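Local coordinates for capsid Protein (Unidentified, PDB 4DMI) that probably builds the protein shell of a phage, its chains being found associated as pentamers, at residues Asn80-Tyr85 and Leu142-Thr147; Asn65-Asp70 and Gly161-Ile166. All blocks are in the same frame, centred on the assembly; numbering follows the deposited sequence.

Contact 1. Residues Asn80-Tyr85 and Leu142-Thr147; sequences NTPGFY and LVAGDT
Tyr-85 and Leu-142 meet through matching first torsions: each CG lies anti to its own carbonyl carbon, beside the backbone N (chi1 -62° and -59°), and the two side chains cross at about a right angle. Leu-142 CD1 comes within 3.8 Å of Tyr-85 CE1, approaching the ring obliquely. The same methyl lies 3.7 Å from Thr-81 O, the carbonyl that accepts the hydrogen bond of Tyr-85 OH (2.7 Å). That hydroxyl stands above the carbonyl plane. The bond holds the hydroxyl end of the ring, and CD1 and CE1 of the ring touch Leu-142.

Two backbone bonds join Gly-83 and Leu-142 as an antiparallel hydrogen-bonded pair; Leu-142 N to Gly-83 O (2.9 Å) is the straighter, at 165°. Beyond this pair the two segments are linked less directly. Pro-82 CA lies 3.2 Å from Leu-142 O in a CA-H...O contact, and Pro-82 CG rests 3.7 Å from Ala-144 N at the type II turn Val-143 to Asp-146. One water joins Asn-80 O to Gly-145 N, another Asn-80 ND2 to Thr-147 OG1. Within the turn, Val-143 N donates to Asp-146 OD2 from above the carboxylate plane.

The contact thus pairs the start of strand 83-95 with the end of strand 133-142, at the turn into strand 147-152; Leu-142 also packs on Val-106 of strand 102-107, and Phe-84 on Leu-57 of a neighbouring subunit.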
ATOM      1  N   ASN B  80     -14.178   0.724  23.838  1.00 10.26           N
ATOM      2  CA  ASN B  80     -14.600  -0.458  24.581  1.00 12.36           C
ATOM      3  C   ASN B  80     -15.999  -0.933  24.214  1.00 11.44           C
ATOM      4  O   ASN B  80     -16.683  -1.567  25.023  1.00 15.26           O
ATOM      5  CB  ASN B  80     -14.478  -0.239  26.097  1.00 13.55           C
ATOM      6  CG  ASN B  80     -15.333   0.910  26.604  1.00 15.97           C
ATOM      7  OD1 ASN B  80     -16.152   1.473  25.875  1.00 17.17           O
ATOM      8  ND2 ASN B  80     -15.151   1.255  27.876  1.00 24.05           N
ATOM      9  N   THR B  81     -16.419  -0.616  22.995  1.00 12.95           N
ATOM     10  CA  THR B  81     -17.661  -1.142  22.445  1.00 14.73           C
ATOM     11  C   THR B  81     -17.399  -1.756  21.065  1.00 11.27           C
ATOM     12  O   THR B  81     -16.427  -1.385  20.394  1.00 14.02           O
ATOM     13  CB  THR B  81     -18.786  -0.077  22.420  1.00 17.12           C
ATOM     14  OG1 THR B  81     -18.365   1.055  21.652  1.00 17.29           O
ATOM     15  CG2 THR B  81     -19.123   0.364  23.831  1.00 16.49           C
ATOM     16  N   PRO B  82     -18.246  -2.719  20.649  1.00 11.70           N
ATOM     17  CA  PRO B  82     -17.917  -3.502  19.451  1.00 15.33           C
ATOM     18  C   PRO B  82     -17.829  -2.666  18.184  1.00 10.54           C
ATOM     19  O   PRO B  82     -18.563  -1.679  18.014  1.00 12.71           O
ATOM     20  CB  PRO B  82     -19.081  -4.497  19.346  1.00 11.67           C
ATOM     21  CG  PRO B  82     -19.593  -4.624  20.750  1.00 12.99           C
ATOM     22  CD  PRO B  82     -19.467  -3.224  21.303  1.00 13.63           C
ATOM     23  N   GLY B  83     -16.924  -3.059  17.297  1.00 10.27           N
ATOM     24  CA  GLY B  83     -16.777  -2.390  16.020  1.00 10.78           C
ATOM     25  C   GLY B  83     -15.373  -2.513  15.473  1.00 10.87           C
ATOM     26  O   GLY B  83     -14.505  -3.144  16.088  1.00  9.88           O
ATOM     27  N   PHE B  84     -15.150  -1.907  14.312  1.00  8.90           N
ATOM     28  CA  PHE B  84     -13.820  -1.857  13.702  1.00  8.33           C
ATOM     29  C   PHE B  84     -13.231  -0.475  13.912  1.00  7.92           C
ATOM     30  O   PHE B  84     -13.887   0.533  13.644  1.00  9.39           O
ATOM     31  CB  PHE B  84     -13.899  -2.141  12.195  1.00  8.41           C
ATOM     32  CG  PHE B  84     -14.296  -3.553  11.849  1.00  8.83           C
ATOM     33  CD1 PHE B  84     -15.629  -3.927  11.835  1.00  9.48           C
ATOM     34  CD2 PHE B  84     -13.329  -4.493  11.492  1.00  8.63           C
ATOM     35  CE1 PHE B  84     -16.002  -5.237  11.508  1.00  9.95           C
ATOM     36  CE2 PHE B  84     -13.697  -5.792  11.163  1.00  9.10           C
ATOM     37  CZ  PHE B  84     -15.037  -6.160  11.168  1.00  9.76           C
ATOM     38  N   TYR B  85     -11.980  -0.430  14.352  1.00  7.47           N
ATOM     39  CA  TYR B  85     -11.311   0.821  14.675  1.00  7.55           C
ATOM     40  C   TYR B  85      -9.964   0.919  13.998  1.00  6.65           C
ATOM     41  O   TYR B  85      -9.172  -0.022  14.040  1.00  8.72           O
ATOM     42  CB  TYR B  85     -11.116   0.938  16.191  1.00  8.06           C
ATOM     43  CG  TYR B  85     -12.409   0.968  16.977  1.00  7.72           C
ATOM     44  CD1 TYR B  85     -13.035  -0.216  17.358  1.00  8.96           C
ATOM     45  CD2 TYR B  85     -13.006   2.169  17.331  1.00  8.31           C
ATOM     46  CE1 TYR B  85     -14.221  -0.204  18.081  1.00 11.46           C
ATOM     47  CE2 TYR B  85     -14.203   2.192  18.054  1.00  9.52           C
ATOM     48  CZ  TYR B  85     -14.797   1.000  18.419  1.00  9.65           C
ATOM     49  OH  TYR B  85     -15.971   0.991  19.137  1.00 14.21           O
ATOM     50  N   LEU B 142     -13.186  -5.061  17.753  1.00  9.18           N
ATOM     51  CA  LEU B 142     -13.610  -5.401  19.107  1.00  9.39           C
ATOM     52  C   LEU B 142     -14.963  -6.090  19.059  1.00 10.78           C
ATOM     53  O   LEU B 142     -15.859  -5.671  18.316  1.00 12.17           O
ATOM     54  CB  LEU B 142     -13.751  -4.131  19.954  1.00  9.35           C
ATOM     55  CG  LEU B 142     -12.513  -3.255  20.120  1.00  8.76           C
ATOM     56  CD1 LEU B 142     -12.860  -2.085  21.026  1.00 10.22           C
ATOM     57  CD2 LEU B 142     -11.346  -4.069  20.690  1.00 10.47           C
ATOM     58  N   VAL B 143     -15.115  -7.152  19.843  1.00 11.55           N
ATOM     59  CA  VAL B 143     -16.438  -7.710  20.097  1.00 11.46           C
ATOM     60  C   VAL B 143     -16.831  -7.386  21.526  1.00 12.18           C
ATOM     61  O   VAL B 143     -16.065  -6.741  22.246  1.00 13.91           O
ATOM     62  CB  VAL B 143     -16.489  -9.236  19.854  1.00 15.14           C
ATOM     63  CG1 VAL B 143     -16.284  -9.535  18.386  1.00 17.16           C
ATOM     64  CG2 VAL B 143     -15.456  -9.963  20.705  1.00 17.79           C
ATOM     65  N   ALA B 144     -18.031  -7.808  21.927  1.00 14.49           N
ATOM     66  CA  ALA B 144     -18.546  -7.485  23.249  1.00 17.01           C
ATOM     67  C   ALA B 144     -17.570  -7.910  24.337  1.00 13.74           C
ATOM     68  O   ALA B 144     -17.090  -9.048  24.342  1.00 17.16           O
ATOM     69  CB  ALA B 144     -19.909  -8.139  23.465  1.00 18.80           C
ATOM     70  N   GLY B 145     -17.268  -6.983  25.241  1.00 15.24           N
ATOM     71  CA  GLY B 145     -16.395  -7.265  26.361  1.00 16.91           C
ATOM     72  C   GLY B 145     -14.931  -6.956  26.126  1.00 13.45           C
ATOM     73  O   GLY B 145     -14.129  -7.059  27.059  1.00 15.91           O
ATOM     74  N   ASP B 146     -14.585  -6.572  24.897  1.00 13.70           N
ATOM     75  CA  ASP B 146     -13.199  -6.220  24.560  1.00 11.46           C
ATOM     76  C   ASP B 146     -12.918  -4.730  24.762  1.00 10.67           C
ATOM     77  O   ASP B 146     -13.781  -3.885  24.525  1.00 15.33           O
ATOM     78  CB  ASP B 146     -12.895  -6.515  23.091  1.00 14.64           C
ATOM     79  CG  ASP B 146     -12.873  -7.980  22.758  1.00 15.47           C
ATOM     80  OD1 ASP B 146     -12.872  -8.845  23.675  1.00 15.15           O
ATOM     81  OD2 ASP B 146     -12.847  -8.267  21.540  1.00 16.34           O
ATOM     82  N   THR B 147     -11.690  -4.412  25.162  1.00 10.08           N
ATOM     83  CA  THR B 147     -11.250  -3.020  25.304  1.00 10.33           C
ATOM     84  C   THR B 147      -9.944  -2.826  24.549  1.00 10.91           C
ATOM     85  O   THR B 147      -9.042  -3.648  24.660  1.00 12.25           O
ATOM     86  CB  THR B 147     -11.034  -2.660  26.784  1.00 12.35           C
ATOM     87  OG1 THR B 147     -12.264  -2.829  27.510  1.00 16.46           O
ATOM     88  CG2 THR B 147     -10.532  -1.226  26.944  1.00 16.21           C
TER
HETATM   89  O   HOH W   1     -18.123  -4.356  24.933  1.00 19.25           O
HETATM   90  O   HOH W   2     -13.261  -0.999  29.232  1.00 23.08           O

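Contact 2. Residues Asn65-Asp70 and Gly161-Ile166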
ATOM      1  N   ASN B  65     -15.076  12.983  14.983  1.00  9.37           N
ATOM      2  CA  ASN B  65     -14.906  11.525  15.087  1.00  9.03           C
ATOM      3  C   ASN B  65     -13.581  11.022  15.677  1.00  8.52           C
ATOM      4  O   ASN B  65     -13.436   9.837  15.969  1.00  8.31           O
ATOM      5  CB  ASN B  65     -15.242  10.811  13.751  1.00  8.97           C
ATOM      6  CG  ASN B  65     -14.116  10.889  12.697  1.00  8.53           C
ATOM      7  OD1 ASN B  65     -12.966  11.167  13.001  1.00  8.17           O
ATOM      8  ND2 ASN B  65     -14.479  10.626  11.443  1.00 10.90           N
ATOM      9  N   THR B  66     -12.627  11.919  15.880  1.00 10.88           N
ATOM     10  CA  THR B  66     -11.275  11.490  16.245  1.00  7.91           C
ATOM     11  C   THR B  66     -11.156  11.213  17.733  1.00  8.03           C
ATOM     12  O   THR B  66     -11.547  12.039  18.569  1.00  8.46           O
ATOM     13  CB  THR B  66     -10.261  12.573  15.865  1.00  8.75           C
ATOM     14  OG1 THR B  66     -10.153  12.629  14.438  1.00 10.09           O
ATOM     15  CG2 THR B  66      -8.881  12.262  16.438  1.00  8.08           C
ATOM     16  N   ILE B  67     -10.647  10.028  18.054  1.00  7.73           N
ATOM     17  CA  ILE B  67     -10.333   9.660  19.424  1.00  7.84           C
ATOM     18  C   ILE B  67      -8.856   9.958  19.597  1.00  9.74           C
ATOM     19  O   ILE B  67      -8.001   9.137  19.242  1.00  9.16           O
ATOM     20  CB  ILE B  67     -10.577   8.162  19.661  1.00  7.76           C
ATOM     21  CG1 ILE B  67     -12.018   7.779  19.295  1.00  8.41           C
ATOM     22  CG2 ILE B  67     -10.333   7.823  21.123  1.00 10.92           C
ATOM     23  CD1 ILE B  67     -12.223   6.277  19.170  1.00  9.22           C
ATOM     24  N   ASP B  68      -8.550  11.146  20.111  1.00 10.36           N
ATOM     25  CA  ASP B  68      -7.167  11.560  20.304  1.00  9.73           C
ATOM     26  C   ASP B  68      -6.653  11.102  21.664  1.00 11.01           C
ATOM     27  O   ASP B  68      -7.376  11.152  22.664  1.00 13.93           O
ATOM     28  CB  ASP B  68      -7.038  13.080  20.166  1.00  9.82           C
ATOM     29  CG  ASP B  68      -7.930  13.846  21.136  1.00 12.06           C
ATOM     30  OD1 ASP B  68      -9.146  13.578  21.206  1.00 15.25           O
ATOM     31  OD2 ASP B  68      -7.412  14.741  21.842  1.00 16.69           O
ATOM     32  N   PHE B  69      -5.412  10.639  21.710  1.00  9.43           N
ATOM     33  CA  PHE B  69      -4.828  10.208  22.980  1.00  8.17           C
ATOM     34  C   PHE B  69      -3.353  10.610  23.099  1.00  7.71           C
ATOM     35  O   PHE B  69      -2.628  10.695  22.104  1.00  9.57           O
ATOM     36  CB  PHE B  69      -5.036   8.699  23.244  1.00  8.28           C
ATOM     37  CG  PHE B  69      -4.608   7.811  22.103  1.00  6.95           C
ATOM     38  CD1 PHE B  69      -5.491   7.516  21.068  1.00  7.83           C
ATOM     39  CD2 PHE B  69      -3.321   7.298  22.053  1.00  7.78           C
ATOM     40  CE1 PHE B  69      -5.101   6.714  20.001  1.00  8.78           C
ATOM     41  CE2 PHE B  69      -2.916   6.478  20.997  1.00  8.69           C
ATOM     42  CZ  PHE B  69      -3.802   6.195  19.965  1.00  8.91           C
ATOM     43  N   ASP B  70      -2.949  10.878  24.341  1.00  8.86           N
ATOM     44  CA  ASP B  70      -1.598  11.277  24.696  1.00  9.11           C
ATOM     45  C   ASP B  70      -1.429  10.780  26.128  1.00 10.76           C
ATOM     46  O   ASP B  70      -1.812  11.451  27.091  1.00 13.48           O
ATOM     47  CB  ASP B  70      -1.458  12.802  24.595  1.00  9.45           C
ATOM     48  CG  ASP B  70      -0.027  13.287  24.800  1.00 15.91           C
ATOM     49  OD1 ASP B  70       0.844  12.475  25.167  1.00 14.95           O
ATOM     50  OD2 ASP B  70       0.211  14.501  24.616  1.00 20.30           O
ATOM     51  N   GLY B 161      -1.483   9.247  19.694  1.00  6.05           N
ATOM     52  CA  GLY B 161      -2.059   8.939  18.406  1.00  5.79           C
ATOM     53  C   GLY B 161      -3.510   9.311  18.274  1.00  7.89           C
ATOM     54  O   GLY B 161      -4.043  10.085  19.079  1.00  9.43           O
ATOM     55  N   ILE B 162      -4.138   8.764  17.237  1.00  7.23           N
ATOM     56  CA  ILE B 162      -5.547   8.996  16.972  1.00  6.13           C
ATOM     57  C   ILE B 162      -6.205   7.689  16.571  1.00  8.23           C
ATOM     58  O   ILE B 162      -5.553   6.777  16.054  1.00  6.75           O
ATOM     59  CB  ILE B 162      -5.750  10.063  15.865  1.00  6.19           C
ATOM     60  CG1 ILE B 162      -4.987   9.692  14.591  1.00  5.84           C
ATOM     61  CG2 ILE B 162      -5.277  11.431  16.335  1.00 11.32           C
ATOM     62  CD1 ILE B 162      -5.155  10.700  13.454  1.00  8.01           C
ATOM     63  N   ALA B 163      -7.503   7.600  16.806  1.00  7.59           N
ATOM     64  CA  ALA B 163      -8.272   6.462  16.350  1.00  6.39           C
ATOM     65  C   ALA B 163      -9.649   6.920  15.935  1.00  6.76           C
ATOM     66  O   ALA B 163     -10.090   8.010  16.294  1.00  9.26           O
ATOM     67  CB  ALA B 163      -8.384   5.385  17.458  1.00  6.50           C
ATOM     68  N   ARG B 164     -10.335   6.093  15.164  1.00  6.83           N
ATOM     69  CA  ARG B 164     -11.759   6.306  14.918  1.00  7.28           C
ATOM     70  C   ARG B 164     -12.453   5.011  14.583  1.00  7.44           C
ATOM     71  O   ARG B 164     -11.822   4.038  14.157  1.00  7.19           O
ATOM     72  CB  ARG B 164     -12.017   7.356  13.818  1.00  7.38           C
ATOM     73  CG  ARG B 164     -11.538   6.968  12.418  1.00  8.38           C
ATOM     74  CD  ARG B 164     -12.340   7.742  11.349  1.00 10.28           C
ATOM     75  NE  ARG B 164     -13.640   7.095  11.165  1.00  7.95           N
ATOM     76  CZ  ARG B 164     -14.374   7.165  10.061  1.00  8.30           C
ATOM     77  NH1 ARG B 164     -13.983   7.936   9.034  1.00  8.29           N
ATOM     78  NH2 ARG B 164     -15.506   6.476   9.988  1.00  9.27           N
ATOM     79  N   GLN B 165     -13.760   5.004  14.784  1.00  7.93           N
ATOM     80  CA  GLN B 165     -14.554   3.839  14.433  1.00  8.21           C
ATOM     81  C   GLN B 165     -14.816   3.882  12.931  1.00  8.28           C
ATOM     82  O   GLN B 165     -15.392   4.856  12.418  1.00  9.37           O
ATOM     83  CB  GLN B 165     -15.866   3.782  15.207  1.00  8.79           C
ATOM     84  CG  GLN B 165     -16.442   2.359  15.190  1.00  9.08           C
ATOM     85  CD  GLN B 165     -17.773   2.219  15.886  1.00 14.64           C
ATOM     86  OE1 GLN B 165     -18.208   3.101  16.627  1.00 19.42           O
ATOM     87  NE2 GLN B 165     -18.441   1.099  15.636  1.00 16.54           N
ATOM     88  N   ILE B 166     -14.407   2.820  12.241  1.00  8.14           N
ATOM     89  CA  ILE B 166     -14.526   2.721  10.790  1.00  8.67           C
ATOM     90  C   ILE B 166     -15.824   2.020  10.377  1.00  8.87           C
ATOM     91  O   ILE B 166     -16.435   2.361   9.358  1.00  9.21           O
ATOM     92  CB  ILE B 166     -13.293   1.979  10.188  1.00  8.13           C
ATOM     93  CG1 ILE B 166     -11.993   2.730  10.498  1.00  9.04           C
ATOM     94  CG2 ILE B 166     -13.447   1.761   8.680  1.00  8.33           C
ATOM     95  CD1 ILE B 166     -11.911   4.141   9.881  1.00  8.23           C
TER
HETATM   96  O   HOH W   3     -14.926   7.503  15.874  1.00  9.33           O
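Four backbone hydrogen bonds join Ile-67 to Ala-163 and Phe-69 to Gly-161, making two antiparallel hydrogen-bonded pairs with the non-hydrogen-bonded pair Asp-68 and Ile-162 between them. Ile-67 N to Ala-163 O is short and nearly straight (2.7 Å), whereas the return bond, Ala-163 N to Ile-67 O, is bent to 139°. Ile-67 O also receives a CA-H...O contact from Ile-162 CA at 3.3 Å. Past the Ile-67 and Ala-163 pair, a water bridges Asn-65 O and Gln-165 N.

The aromatic contact is made with backbone. Phe-69 CG sits between its backbone N and carbonyl carbon (chi1 51°), and the ring lies over Gly-161, whose CA is over the face, 3.9 Å from the ring centroid, in a CH-pi contact. Gly-161 CA is also 3.6 Å from Phe-69 CZ. Apolar packing continues on this side with Ile-67 CB on Ala-163 CB; on the other, Thr-66 CG2 meets Ile-162 CG2 at 3.7 Å.

Among the polar side chains, Asn-65 ND2 lies 3.3 Å above one face of the Arg-164 guanidinium, offset toward its rim, with the amide and guanidinium planes 37° apart. Ile-166 CD1 occupies the opposite face, also toward the rim. In the guanidinium plane, NE and NH2 of Arg-164 both grip Gln-165 O, with NH2 at 2.9 Å.

Asn-65 OD1 accepts from Thr-62 N, while Asn-65 ND2 and Arg-164 NH1 both donate to Ala-60 O, and Arg-164 NH2 also reaches Ile-174 O. Gln-165 O thus meets the arginine in its plane, and Ala-60 O and Ile-174 O take further N-H groups; the carbonyl oxygens probably help to stabilise its positive charge, and the bonds tie strand 158-167 to the segments before strand 67-72 and near the C-terminus.

How the contacts relate
Contacts 1 and 2 both reach the same beta sheet, their centres about 14 Å apart, and meet where strands 83-95 and 158-167 run antiparallel. Phe-84 O and Ile-166 N, 2.7 Å apart, probably form a hydrogen bond across this boundary, and Tyr-85 CE2 packs against Gln-165 CG at 3.6 Å. Strand 158-167 has strand 67-72 along one edge and strand 83-95 along the other, with strand 133-142 next beyond. In sequence, both segments of contact 1 fall between those of contact 2. Neither contact includes Glu-72 or Ala-155, the sodium-site residues, but strand 67-72 runs on from contact 2 to Glu-72.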